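Local coordinates for penicillin-binding protein (Bacillus halodurans, PDB 3TG9) that probably acts as a membrane-associated serine hydrolase of the beta-lactamase and penicillin-binding protein family, many of whose members react with penicillin-like antibiotics, at residues T61-C66 / E248-T253; F150-A155 / D269-G274; L242-H247 / K257-H262; V275-K278 / A283-K286; A301-S306 / D322-I327. All coordinates share one frame; numbering follows the deposited sequence.

Overall arrangement
Contacts 1 and 5 are the buried ones: contact 1 packs two parts of the helical region, and contact 5 lays the C-terminal helix on the large antiparallel sheet. Contacts 2, 3 and 4 are only partly buried. Contacts 1 and 3 lie about 7 Å apart, centre to centre, and both use helix 252-258; their chemistry is aliphatic with a cysteine or methionine added. Contacts 2, 4 and 5 all reach the large sheet, but differently. Contact 2 is aromatic and holds a tyrosine of the probable active site, contact 4 is a hydrogen-bonded hairpin with two lysines, and contact 5 is methionine packing. Lys286 joins contacts 4 and 5.

Contact 1: T61-C66 / E248-T253; sequences TAIAIC and ELLNET
Cys66 and Leu250 meet most tightly between helical segment 61-66 and segment 248-253. Leu250 CD2 stands 3.5 Å from Cys66 CB, closer than two such carbons usually come, and Leu250 CD1 lies 4.1 Å from the same Cys66 CB, so both methyls close on one carbon. The sulfur takes no part in this: with SG anti to the Cys66 carbonyl carbon (chi1 -68°), it is led back beside the backbone N and CB does the touching. Leu250 CD2 also reaches the helix backbone, 3.6 Å from Cys66 C. Its chi2 of 147° is displaced from a staggered value, consistent with a methyl pressed against the helix.

One turn earlier, Ile63 extends CD1 outward, where it meets Leu249 CD1 at 3.9 Å, methyl against methyl, the two side chains crossing obliquely. Leu258 of helix 252-258 touches Ile63, Cys66 and Leu250 and completes the apolar cluster. Polar bonds flank it: Gln67 NE2 donates to Leu249 O, and Asn251 N to Glu70 OE1, while Asn251 OD1 caps Tyr254 N at the start of helix 252-258. Helix 58-70 begins at a probable SxxK motif (Ser55, Lys58), and such packing around the buried helix that starts at that motif is characteristic of the helical region of the serine beta-lactamase fold.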
# COMPACT_ATOMS: atom_id res chain seq x y z
N THR B 61 12.18 -15.39 -16.30
CA THR B 61 12.63 -14.50 -17.37
C THR B 61 13.57 -15.25 -18.30
O THR B 61 13.46 -15.14 -19.52
CB THR B 61 13.33 -13.26 -16.80
OG1 THR B 61 12.46 -12.61 -15.87
CG2 THR B 61 13.69 -12.29 -17.91
N ALA B 62 14.48 -16.03 -17.73
CA ALA B 62 15.43 -16.80 -18.52
C ALA B 62 14.70 -17.87 -19.33
O ALA B 62 14.99 -18.08 -20.50
CB ALA B 62 16.47 -17.43 -17.64
N ILE B 63 13.75 -18.54 -18.69
CA ILE B 63 12.96 -19.55 -19.38
C ILE B 63 12.25 -18.93 -20.59
O ILE B 63 12.26 -19.49 -21.69
CB ILE B 63 11.91 -20.17 -18.44
CG1 ILE B 63 12.58 -20.90 -17.28
CG2 ILE B 63 10.98 -21.12 -19.20
CD1 ILE B 63 11.60 -21.58 -16.33
N ALA B 64 11.64 -17.77 -20.38
CA ALA B 64 10.91 -17.09 -21.44
C ALA B 64 11.84 -16.73 -22.60
O ALA B 64 11.49 -16.92 -23.77
CB ALA B 64 10.23 -15.84 -20.90
N ILE B 65 13.02 -16.22 -22.27
CA ILE B 65 13.99 -15.80 -23.28
C ILE B 65 14.48 -17.00 -24.08
O ILE B 65 14.69 -16.91 -25.29
CB ILE B 65 15.19 -15.10 -22.65
CG1 ILE B 65 14.84 -13.65 -22.30
CG2 ILE B 65 16.38 -15.13 -23.60
CD1 ILE B 65 14.62 -12.77 -23.51
N CYS B 66 14.65 -18.13 -23.40
CA CYS B 66 15.07 -19.36 -24.06
C CYS B 66 13.98 -19.87 -25.00
O CYS B 66 14.28 -20.38 -26.07
CB CYS B 66 15.44 -20.43 -23.04
SG CYS B 66 16.94 -20.02 -22.14
N GLU B 248 9.10 -29.81 -20.36
CA GLU B 248 7.74 -29.36 -20.68
C GLU B 248 7.67 -27.87 -20.98
O GLU B 248 6.65 -27.37 -21.45
CB GLU B 248 6.78 -29.71 -19.53
CG GLU B 248 6.40 -31.18 -19.49
CD GLU B 248 5.78 -31.61 -18.16
OE1 GLU B 248 5.55 -30.73 -17.30
OE2 GLU B 248 5.54 -32.82 -17.99
N LEU B 249 8.77 -27.17 -20.70
CA LEU B 249 8.84 -25.73 -20.92
C LEU B 249 9.76 -25.43 -22.10
O LEU B 249 9.52 -24.50 -22.88
CB LEU B 249 9.33 -25.02 -19.65
CG LEU B 249 8.35 -24.99 -18.47
CD1 LEU B 249 8.93 -24.28 -17.25
CD2 LEU B 249 7.02 -24.35 -18.88
N LEU B 250 10.81 -26.22 -22.21
CA LEU B 250 11.77 -26.11 -23.30
C LEU B 250 12.14 -27.52 -23.71
O LEU B 250 11.97 -28.46 -22.93
CB LEU B 250 13.03 -25.39 -22.81
CG LEU B 250 12.90 -23.96 -22.30
CD1 LEU B 250 13.91 -23.71 -21.19
CD2 LEU B 250 13.06 -22.96 -23.44
N ASN B 251 12.65 -27.69 -24.92
CA ASN B 251 13.11 -29.01 -25.33
C ASN B 251 14.41 -29.34 -24.59
O ASN B 251 14.95 -28.49 -23.87
CB ASN B 251 13.27 -29.09 -26.84
CG ASN B 251 14.40 -28.23 -27.36
OD1 ASN B 251 15.33 -27.89 -26.63
ND2 ASN B 251 14.32 -27.87 -28.64
N GLU B 252 14.91 -30.55 -24.75
CA GLU B 252 16.08 -31.00 -23.99
C GLU B 252 17.33 -30.14 -24.21
O GLU B 252 18.01 -29.76 -23.25
CB GLU B 252 16.37 -32.47 -24.30
CG GLU B 252 17.71 -32.95 -23.80
CD GLU B 252 18.01 -34.35 -24.26
OE1 GLU B 252 17.42 -35.31 -23.71
OE2 GLU B 252 18.84 -34.50 -25.17
N THR B 253 17.64 -29.83 -25.46
CA THR B 253 18.78 -28.98 -25.79
C THR B 253 18.72 -27.62 -25.08
O THR B 253 19.71 -27.17 -24.50
CB THR B 253 18.86 -28.70 -27.30
OG1 THR B 253 19.02 -29.94 -28.01
CG2 THR B 253 20.03 -27.80 -27.62

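Contact 2: F150-A155 / D269-G274; sequences FHYNNA and DYYGYG
Tyr271, at the end of strand 269-271, meets Phe150 with its first atoms and approaches Tyr152 with its last. Its CB lies 3.8 Å from Phe150 CE1, and Tyr271 CG follows at 3.9 Å from that same Phe150 CE1, so a single corner of the phenylalanine ring touches the root of the tyrosine. The ring centroids are 5.8 Å apart and the planes are inclined at 58°, an oblique pairing. Phe150 reaches this place because its CG is anti to the backbone N (chi1 -180°), which extends the ring from the loop; it also touches Val263 and Cys265 of strand 263-266.

Farther out, the CD2 and CE2 side of Tyr271 approaches the indole of Trp276, and the two rings are edge-to-face. At the tip, Tyr271 OH comes within 4.3 Å of Tyr152 CE1, a loose approach to the ring carbon beside the one that bears the hydroxyl.

The Tyr152 hydroxyl itself is hydrogen-bonded to Lys58 NZ and to Ser55 OG, and Asn154 OD1 is bonded to Lys58 NZ as well. Tyr152 and Asn154 thus fit the tyrosine-x-asparagine motif of an SxxK enzyme, although the assignment is inferred. Between the two segments the chemistry is therefore dispersive and carried mainly by Phe150 CE1 on Tyr271 CB and CG; the approach to Tyr152 is slight, and it is Lys58 and Ser55 that hold the Tyr152 hydroxyl.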
# COMPACT_ATOMS: atom_id res chain seq x y z
N PHE B 150 31.81 -11.33 -14.08
CA PHE B 150 30.51 -11.59 -13.48
C PHE B 150 30.12 -10.52 -12.47
O PHE B 150 30.87 -10.24 -11.53
CB PHE B 150 30.45 -12.98 -12.83
CG PHE B 150 29.11 -13.30 -12.21
CD1 PHE B 150 28.13 -13.97 -12.94
CD2 PHE B 150 28.82 -12.92 -10.90
CE1 PHE B 150 26.89 -14.25 -12.37
CE2 PHE B 150 27.59 -13.20 -10.33
CZ PHE B 150 26.62 -13.87 -11.07
N HIS B 151 28.95 -9.93 -12.65
CA HIS B 151 28.44 -8.95 -11.71
C HIS B 151 26.92 -8.95 -11.66
O HIS B 151 26.25 -8.51 -12.60
CB HIS B 151 28.94 -7.55 -12.08
CG HIS B 151 28.77 -6.54 -11.00
ND1 HIS B 151 27.61 -5.82 -10.83
CD2 HIS B 151 29.61 -6.14 -10.01
CE1 HIS B 151 27.74 -5.01 -9.79
NE2 HIS B 151 28.94 -5.18 -9.28
N TYR B 152 26.36 -9.46 -10.56
CA TYR B 152 24.91 -9.57 -10.43
C TYR B 152 24.22 -8.24 -10.71
O TYR B 152 24.51 -7.23 -10.07
CB TYR B 152 24.51 -10.10 -9.05
CG TYR B 152 23.07 -10.57 -8.99
CD1 TYR B 152 22.72 -11.84 -9.41
CD2 TYR B 152 22.06 -9.72 -8.53
CE1 TYR B 152 21.39 -12.28 -9.37
CE2 TYR B 152 20.73 -10.14 -8.48
CZ TYR B 152 20.41 -11.43 -8.90
OH TYR B 152 19.10 -11.87 -8.86
N ASN B 153 23.29 -8.25 -11.66
CA ASN B 153 22.72 -7.03 -12.20
C ASN B 153 21.21 -7.15 -12.43
O ASN B 153 20.76 -7.98 -13.22
CB ASN B 153 23.44 -6.69 -13.51
CG ASN B 153 23.09 -5.32 -14.03
OD1 ASN B 153 21.93 -5.02 -14.27
ND2 ASN B 153 24.10 -4.48 -14.22
N ASN B 154 20.44 -6.30 -11.76
CA ASN B 154 18.99 -6.33 -11.86
C ASN B 154 18.46 -5.67 -13.13
O ASN B 154 17.57 -6.21 -13.81
CB ASN B 154 18.38 -5.70 -10.62
CG ASN B 154 18.62 -6.52 -9.38
OD1 ASN B 154 18.13 -7.64 -9.27
ND2 ASN B 154 19.38 -5.97 -8.44
N ALA B 155 19.02 -4.51 -13.46
CA ALA B 155 18.65 -3.81 -14.68
C ALA B 155 18.83 -4.72 -15.89
O ALA B 155 18.06 -4.68 -16.84
CB ALA B 155 19.46 -2.52 -14.84
N ASP B 269 30.05 -21.96 -6.58
CA ASP B 269 28.96 -21.27 -7.23
C ASP B 269 29.23 -20.93 -8.69
O ASP B 269 30.22 -20.27 -9.03
CB ASP B 269 28.59 -20.01 -6.45
CG ASP B 269 28.18 -20.32 -5.03
OD1 ASP B 269 27.33 -21.22 -4.85
OD2 ASP B 269 28.72 -19.68 -4.11
N TYR B 270 28.31 -21.37 -9.54
CA TYR B 270 28.30 -21.03 -10.95
C TYR B 270 26.93 -20.45 -11.27
O TYR B 270 26.00 -20.60 -10.49
CB TYR B 270 28.56 -22.28 -11.79
CG TYR B 270 29.90 -22.92 -11.49
CD1 TYR B 270 30.11 -23.59 -10.29
CD2 TYR B 270 30.95 -22.83 -12.39
CE1 TYR B 270 31.34 -24.16 -10.01
CE2 TYR B 270 32.19 -23.41 -12.12
CZ TYR B 270 32.37 -24.07 -10.92
OH TYR B 270 33.59 -24.64 -10.62
N TYR B 271 26.81 -19.78 -12.41
CA TYR B 271 25.52 -19.26 -12.85
C TYR B 271 25.23 -19.80 -14.24
O TYR B 271 26.13 -19.91 -15.08
CB TYR B 271 25.53 -17.73 -12.87
CG TYR B 271 24.16 -17.07 -12.73
CD1 TYR B 271 23.54 -16.48 -13.83
CD2 TYR B 271 23.51 -17.05 -11.51
CE1 TYR B 271 22.31 -15.87 -13.70
CE2 TYR B 271 22.27 -16.44 -11.38
CZ TYR B 271 21.67 -15.86 -12.48
OH TYR B 271 20.44 -15.26 -12.35
N GLY B 272 23.97 -20.16 -14.49
CA GLY B 272 23.56 -20.61 -15.80
C GLY B 272 22.88 -19.47 -16.53
O GLY B 272 23.39 -18.36 -16.55
N TYR B 273 21.74 -19.76 -17.13
CA TYR B 273 20.86 -18.72 -17.63
C TYR B 273 19.76 -18.45 -16.60
O TYR B 273 18.76 -19.16 -16.55
CB TYR B 273 20.23 -19.13 -18.96
CG TYR B 273 21.14 -19.02 -20.16
CD1 TYR B 273 22.30 -18.24 -20.12
CD2 TYR B 273 20.82 -19.66 -21.35
CE1 TYR B 273 23.12 -18.13 -21.23
CE2 TYR B 273 21.63 -19.55 -22.46
CZ TYR B 273 22.78 -18.78 -22.40
OH TYR B 273 23.58 -18.67 -23.51
N GLY B 274 19.96 -17.44 -15.76
CA GLY B 274 18.95 -17.03 -14.81
C GLY B 274 18.75 -18.00 -13.66
O GLY B 274 17.70 -17.98 -13.00

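Contact 3: L242-H247 / K257-H262; sequences LALMRH and KLLTPH
Met245 and Leu259 make the closest apolar contact between the C-terminal ends of two consecutive helices, 234-245 and 252-258. The sulfur does the closest touching, Met245 SD to Leu259 CD1 at 3.9 Å. The terminal methyl then sits against both leucine branches, with Met245 CE 4.0 Å from Leu259 CD2 and 4.1 Å from Leu259 CD1. A bend at chi2 (-46°) turns the thioether out of the line of the first bonds and brings its end nearer to Leu259. Leu244 is a broader but looser partner, its CD2 4.5 Å from Leu259 CD2, and Leu258 lies beside it too, with Leu258 CD2 also 4.5 Å from Leu244 CD2. Tyr287 of strand 284-293 touches both Met245 and Leu259, so the pair is packed against the large sheet.

Hydrogen bonds serve the turns that present these side chains. Helix 234-245 finishes in a Schellman motif: His247 N bonds to Leu244 O at 3.1 Å, Glu248 N reaches Ala243 O, and His247 takes the positive phi (64°) of the C-prime position. On the other segment Leu259 is the first residue to leave helical geometry, and Thr260 OG1 bonds back to Gln256 O just where the chain turns away. Pro261 follows as the centre of an inverse gamma turn.

With a thioether and leucine methyls as the surfaces that meet, the attraction across the contact is dispersive and weakly directional, whereas the directional bonds described here fix how each helix ends.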
# COMPACT_ATOMS: atom_id res chain seq x y z
N LEU B 242 9.48 -29.18 -11.79
CA LEU B 242 9.04 -30.40 -12.46
C LEU B 242 8.89 -30.19 -13.96
O LEU B 242 9.51 -30.89 -14.75
CB LEU B 242 7.73 -30.90 -11.85
CG LEU B 242 7.88 -31.39 -10.41
CD1 LEU B 242 6.55 -31.83 -9.84
CD2 LEU B 242 8.91 -32.52 -10.33
N ALA B 243 8.09 -29.21 -14.36
CA ALA B 243 7.90 -28.89 -15.77
C ALA B 243 9.22 -28.57 -16.48
O ALA B 243 9.42 -28.95 -17.63
CB ALA B 243 6.92 -27.75 -15.94
N LEU B 244 10.12 -27.86 -15.80
CA LEU B 244 11.40 -27.52 -16.39
C LEU B 244 12.24 -28.78 -16.65
O LEU B 244 12.72 -29.01 -17.76
CB LEU B 244 12.17 -26.53 -15.51
CG LEU B 244 13.57 -26.08 -15.97
CD1 LEU B 244 13.51 -25.34 -17.32
CD2 LEU B 244 14.26 -25.21 -14.91
N MET B 245 12.41 -29.60 -15.62
CA MET B 245 13.24 -30.80 -15.71
C MET B 245 12.64 -31.90 -16.58
O MET B 245 13.35 -32.81 -16.98
CB MET B 245 13.56 -31.35 -14.32
CG MET B 245 14.34 -30.38 -13.44
SD MET B 245 15.72 -29.63 -14.34
CE MET B 245 16.37 -28.52 -13.08
N ARG B 246 11.35 -31.81 -16.88
CA ARG B 246 10.71 -32.80 -17.74
C ARG B 246 10.60 -32.30 -19.16
O ARG B 246 9.93 -32.91 -19.98
CB ARG B 246 9.33 -33.17 -17.23
CG ARG B 246 9.31 -33.78 -15.85
CD ARG B 246 7.91 -34.31 -15.57
NE ARG B 246 7.79 -34.88 -14.23
CZ ARG B 246 6.78 -34.64 -13.41
NH1 ARG B 246 5.80 -33.83 -13.80
NH2 ARG B 246 6.74 -35.20 -12.21
N HIS B 247 11.27 -31.18 -19.44
CA HIS B 247 11.34 -30.63 -20.79
C HIS B 247 9.96 -30.20 -21.30
O HIS B 247 9.70 -30.20 -22.50
CB HIS B 247 11.98 -31.64 -21.76
CG HIS B 247 13.32 -32.14 -21.32
ND1 HIS B 247 14.37 -31.30 -21.01
CD2 HIS B 247 13.79 -33.40 -21.16
CE1 HIS B 247 15.42 -32.01 -20.66
NE2 HIS B 247 15.10 -33.29 -20.74
N LYS B 257 20.90 -26.06 -22.05
CA LYS B 257 21.66 -24.83 -22.25
C LYS B 257 21.41 -23.84 -21.11
O LYS B 257 22.33 -23.14 -20.68
CB LYS B 257 21.31 -24.18 -23.59
CG LYS B 257 21.62 -25.04 -24.82
CD LYS B 257 21.84 -24.19 -26.08
CE LYS B 257 23.02 -23.24 -25.90
NZ LYS B 257 23.28 -22.39 -27.11
N LEU B 258 20.18 -23.80 -20.62
CA LEU B 258 19.81 -22.89 -19.53
C LEU B 258 20.47 -23.34 -18.24
O LEU B 258 20.84 -22.51 -17.41
CB LEU B 258 18.27 -22.83 -19.37
CG LEU B 258 17.61 -22.10 -18.19
CD1 LEU B 258 16.16 -21.66 -18.53
CD2 LEU B 258 17.62 -22.96 -16.93
N LEU B 259 20.64 -24.65 -18.09
CA LEU B 259 21.21 -25.22 -16.87
C LEU B 259 22.73 -25.40 -16.95
O LEU B 259 23.33 -26.06 -16.10
CB LEU B 259 20.56 -26.57 -16.57
CG LEU B 259 19.04 -26.58 -16.39
CD1 LEU B 259 18.48 -27.99 -16.52
CD2 LEU B 259 18.65 -25.96 -15.06
N THR B 260 23.35 -24.82 -17.98
CA THR B 260 24.80 -24.96 -18.15
C THR B 260 25.54 -23.92 -17.32
O THR B 260 25.21 -22.74 -17.35
CB THR B 260 25.21 -24.78 -19.62
OG1 THR B 260 24.72 -25.89 -20.38
CG2 THR B 260 26.72 -24.72 -19.75
N PRO B 261 26.56 -24.36 -16.56
CA PRO B 261 27.36 -23.42 -15.78
C PRO B 261 28.22 -22.58 -16.70
O PRO B 261 29.39 -22.90 -16.92
CB PRO B 261 28.25 -24.34 -14.93
CG PRO B 261 27.64 -25.69 -15.02
CD PRO B 261 26.98 -25.75 -16.35
N HIS B 262 27.64 -21.51 -17.24
CA HIS B 262 28.32 -20.60 -18.16
C HIS B 262 29.34 -19.74 -17.44
O HIS B 262 30.38 -19.41 -18.00
CB HIS B 262 27.32 -19.68 -18.86
CG HIS B 262 26.35 -20.40 -19.73
ND1 HIS B 262 25.04 -20.59 -19.37
CD2 HIS B 262 26.49 -20.96 -20.96
CE1 HIS B 262 24.41 -21.26 -20.33
NE2 HIS B 262 25.28 -21.49 -21.30

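Contact 4: V275-K278 / A283-K286; sequences VWIK and AISK
Lys278 faces both Ser285 and Lys286 across the hairpin of strands 276-279 and 284-293, the signature of a classic beta bulge. Lys278 N donates to Lys286 O at 2.9 Å and nearly straight, with 174° at the hydrogen. Lys278 O receives Ser285 N at 2.8 Å, but here the angle falls to 146° and the donor is tilted from the carbonyl plane, consistent with the extra residue of the bulge. Ile284 CA adds a CA-H...O contact to Lys278 O at 3.3 Å; Ser285 OG is also near this oxygen, though Gln280 OE1 competes for its proton.

On the face carrying Ile277 and Ile284, Ile277 CG2 lies against Ile284 CG1 at 3.9 Å. The two lysines share the other face, side by side and pointing the same way. The Lys278 chain, bent at chi2 and chi3, and the extended Lys286 chain bring Lys278 CE and Lys286 CE to 4.2 Å, while the ammonium groups stay farther apart.

Farther out, acids hold these ammonium groups: Asp269 makes a salt bridge with Lys278, and Glu328 one with Lys286. These probably offset the like charges, since Lys278 NZ and Lys286 NZ are 5.5 Å apart. A water accepts from both, at 2.9 Å from Lys286 NZ and, weakly, at 3.3 Å from Lys278 NZ.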
# COMPACT_ATOMS: atom_id res chain seq x y z
N VAL B 275 19.75 -18.84 -13.42
CA VAL B 275 19.66 -19.82 -12.34
C VAL B 275 21.05 -19.98 -11.71
O VAL B 275 22.06 -19.78 -12.39
CB VAL B 275 19.11 -21.16 -12.88
CG1 VAL B 275 20.08 -21.76 -13.89
CG2 VAL B 275 18.82 -22.14 -11.75
N TRP B 276 21.11 -20.30 -10.42
CA TRP B 276 22.38 -20.59 -9.74
C TRP B 276 22.68 -22.09 -9.80
O TRP B 276 21.77 -22.92 -9.79
CB TRP B 276 22.33 -20.16 -8.27
CG TRP B 276 22.32 -18.68 -8.05
CD1 TRP B 276 21.23 -17.90 -7.78
CD2 TRP B 276 23.44 -17.80 -8.08
NE1 TRP B 276 21.61 -16.58 -7.63
CE2 TRP B 276 22.97 -16.50 -7.81
CE3 TRP B 276 24.81 -17.98 -8.29
CZ2 TRP B 276 23.81 -15.38 -7.77
CZ3 TRP B 276 25.65 -16.88 -8.25
CH2 TRP B 276 25.15 -15.60 -7.98
N ILE B 277 23.97 -22.42 -9.86
CA ILE B 277 24.39 -23.82 -9.91
C ILE B 277 25.42 -24.14 -8.83
O ILE B 277 26.41 -23.42 -8.67
CB ILE B 277 24.97 -24.18 -11.28
CG1 ILE B 277 23.94 -23.91 -12.37
CG2 ILE B 277 25.44 -25.64 -11.31
CD1 ILE B 277 24.50 -24.00 -13.76
N LYS B 278 25.17 -25.21 -8.08
CA LYS B 278 26.12 -25.65 -7.08
C LYS B 278 26.84 -26.86 -7.62
O LYS B 278 26.23 -27.89 -7.89
CB LYS B 278 25.40 -25.99 -5.77
CG LYS B 278 26.34 -26.20 -4.60
CD LYS B 278 26.87 -24.86 -4.08
CE LYS B 278 25.71 -23.94 -3.73
NZ LYS B 278 26.14 -22.85 -2.82
N ALA B 283 30.75 -32.58 -9.68
CA ALA B 283 29.36 -32.97 -9.86
C ALA B 283 28.41 -31.87 -9.38
O ALA B 283 28.64 -31.24 -8.35
CB ALA B 283 29.09 -34.27 -9.13
N ILE B 284 27.34 -31.64 -10.14
CA ILE B 284 26.34 -30.64 -9.79
C ILE B 284 25.39 -31.16 -8.72
O ILE B 284 24.67 -32.13 -8.93
CB ILE B 284 25.54 -30.19 -11.02
CG1 ILE B 284 26.43 -29.36 -11.95
CG2 ILE B 284 24.32 -29.40 -10.59
CD1 ILE B 284 25.86 -29.15 -13.33
N SER B 285 25.38 -30.50 -7.56
CA SER B 285 24.54 -30.93 -6.46
C SER B 285 23.15 -30.28 -6.47
O SER B 285 22.17 -30.88 -6.03
CB SER B 285 25.23 -30.66 -5.13
OG SER B 285 25.76 -29.35 -5.10
N LYS B 286 23.06 -29.06 -6.99
CA LYS B 286 21.74 -28.42 -7.09
C LYS B 286 21.68 -27.25 -8.05
O LYS B 286 22.67 -26.58 -8.32
CB LYS B 286 21.21 -28.00 -5.72
CG LYS B 286 21.90 -26.81 -5.09
CD LYS B 286 21.06 -26.26 -3.94
CE LYS B 286 21.91 -25.45 -2.98
NZ LYS B 286 21.13 -24.92 -1.83
O HOH W 1 23.53 -23.58 -0.87

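Contact 5: A301-S306 / D322-I327; sequences AFYPTS and DVMAAI
The C-terminal helix 320-330 covers strand 296-303 of the large antiparallel sheet here, with Met324 reaching from the helix to Ala301 and Tyr303. The alternation of the strand sends Ala301 and Tyr303 to this face, two residues apart, and the nearest CA atoms, those of Ala301 and Met324, are 9.0 Å apart, a separation spanned by the long methionine chain. CG is roughly anti to the Met324 N (chi1 155°), which carries the chain off the helix, and the chain bends beyond it. Met324 SD lies 3.9 Å from Tyr303 OH, so the thioether meets the end of the phenol without a hydrogen bond between the two segments. The terminal methyl Met324 CE is modelled roughly 4.1 Å from Ala301 CB, but its exact place is doubtful, because it also stands implausibly near Lys286.

Terminal helices laid against one face of a central antiparallel sheet are a feature of the serine beta-lactamase fold, and helix 7-13 shares this side: Ile10 touches Val323, Ala326 and Ile327. Phe302, between the two touching strand residues, faces the opposite way and packs against Met245 of helix 234-245.

Tyr303 has CG beside its own backbone N (chi1 -53°), and its hydroxyl end, rather than the body of the ring, is what meets the thioether. That hydroxyl is hydrogen-bonded to Glu328 OE1, one turn along the helix from Met324.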
# COMPACT_ATOMS: atom_id res chain seq x y z
N ALA B 301 15.16 -25.02 -4.86
CA ALA B 301 16.20 -25.80 -5.49
C ALA B 301 15.71 -27.13 -6.03
O ALA B 301 14.74 -27.69 -5.54
CB ALA B 301 17.34 -26.02 -4.52
N PHE B 302 16.41 -27.61 -7.05
CA PHE B 302 16.20 -28.95 -7.58
C PHE B 302 17.50 -29.73 -7.43
O PHE B 302 18.55 -29.30 -7.91
CB PHE B 302 15.79 -28.89 -9.05
CG PHE B 302 15.58 -30.24 -9.67
CD1 PHE B 302 16.61 -30.87 -10.35
CD2 PHE B 302 14.35 -30.87 -9.59
CE1 PHE B 302 16.41 -32.12 -10.93
CE2 PHE B 302 14.14 -32.12 -10.17
CZ PHE B 302 15.18 -32.74 -10.84
N TYR B 303 17.43 -30.87 -6.75
CA TYR B 303 18.61 -31.68 -6.50
C TYR B 303 18.64 -32.87 -7.45
O TYR B 303 17.94 -33.85 -7.23
CB TYR B 303 18.61 -32.13 -5.04
CG TYR B 303 18.47 -30.99 -4.06
CD1 TYR B 303 19.58 -30.39 -3.49
CD2 TYR B 303 17.22 -30.49 -3.72
CE1 TYR B 303 19.46 -29.34 -2.59
CE2 TYR B 303 17.09 -29.44 -2.82
CZ TYR B 303 18.21 -28.87 -2.27
OH TYR B 303 18.07 -27.82 -1.38
N PRO B 304 19.45 -32.78 -8.51
CA PRO B 304 19.55 -33.77 -9.60
C PRO B 304 19.81 -35.19 -9.09
O PRO B 304 19.36 -36.17 -9.70
CB PRO B 304 20.76 -33.29 -10.41
CG PRO B 304 20.92 -31.84 -10.07
CD PRO B 304 20.45 -31.70 -8.65
N THR B 305 20.54 -35.31 -7.99
CA THR B 305 20.89 -36.61 -7.45
C THR B 305 19.66 -37.39 -7.00
O THR B 305 19.43 -38.52 -7.43
CB THR B 305 21.85 -36.47 -6.25
OG1 THR B 305 23.18 -36.25 -6.73
CG2 THR B 305 21.80 -37.72 -5.37
N SER B 306 18.87 -36.77 -6.14
CA SER B 306 17.73 -37.44 -5.54
C SER B 306 16.45 -37.06 -6.27
O SER B 306 15.36 -37.49 -5.89
CB SER B 306 17.63 -37.06 -4.06
OG SER B 306 18.11 -35.74 -3.85
N ASP B 322 18.25 -20.59 6.24
CA ASP B 322 18.46 -21.49 7.36
C ASP B 322 17.46 -22.64 7.35
O ASP B 322 17.80 -23.76 7.71
CB ASP B 322 18.36 -20.73 8.68
CG ASP B 322 19.31 -19.55 8.73
OD1 ASP B 322 20.53 -19.78 8.77
OD2 ASP B 322 18.82 -18.40 8.73
N VAL B 323 16.24 -22.36 6.92
CA VAL B 323 15.23 -23.40 6.80
C VAL B 323 15.55 -24.29 5.61
O VAL B 323 15.34 -25.51 5.66
CB VAL B 323 13.80 -22.81 6.70
CG1 VAL B 323 12.79 -23.87 6.26
CG2 VAL B 323 13.40 -22.21 8.03
N MET B 324 16.08 -23.69 4.55
CA MET B 324 16.47 -24.46 3.37
C MET B 324 17.61 -25.44 3.67
O MET B 324 17.58 -26.59 3.25
CB MET B 324 16.85 -23.54 2.22
CG MET B 324 17.81 -24.18 1.21
SD MET B 324 17.10 -24.19 -0.44
CE MET B 324 18.51 -23.70 -1.41
N ALA B 325 18.62 -24.96 4.40
CA ALA B 325 19.74 -25.81 4.81
C ALA B 325 19.25 -26.98 5.67
O ALA B 325 19.66 -28.12 5.48
CB ALA B 325 20.79 -25.00 5.55
N ALA B 326 18.37 -26.68 6.63
CA ALA B 326 17.80 -27.70 7.51
C ALA B 326 17.11 -28.80 6.72
O ALA B 326 17.14 -29.96 7.11
CB ALA B 326 16.84 -27.08 8.50
N ILE B 327 16.49 -28.42 5.60
CA ILE B 327 15.72 -29.35 4.80
C ILE B 327 16.59 -30.18 3.87
O ILE B 327 16.37 -31.38 3.71
CB ILE B 327 14.65 -28.64 3.94
CG1 ILE B 327 13.60 -27.95 4.82
CG2 ILE B 327 14.00 -29.62 2.99
CD1 ILE B 327 12.50 -27.23 4.02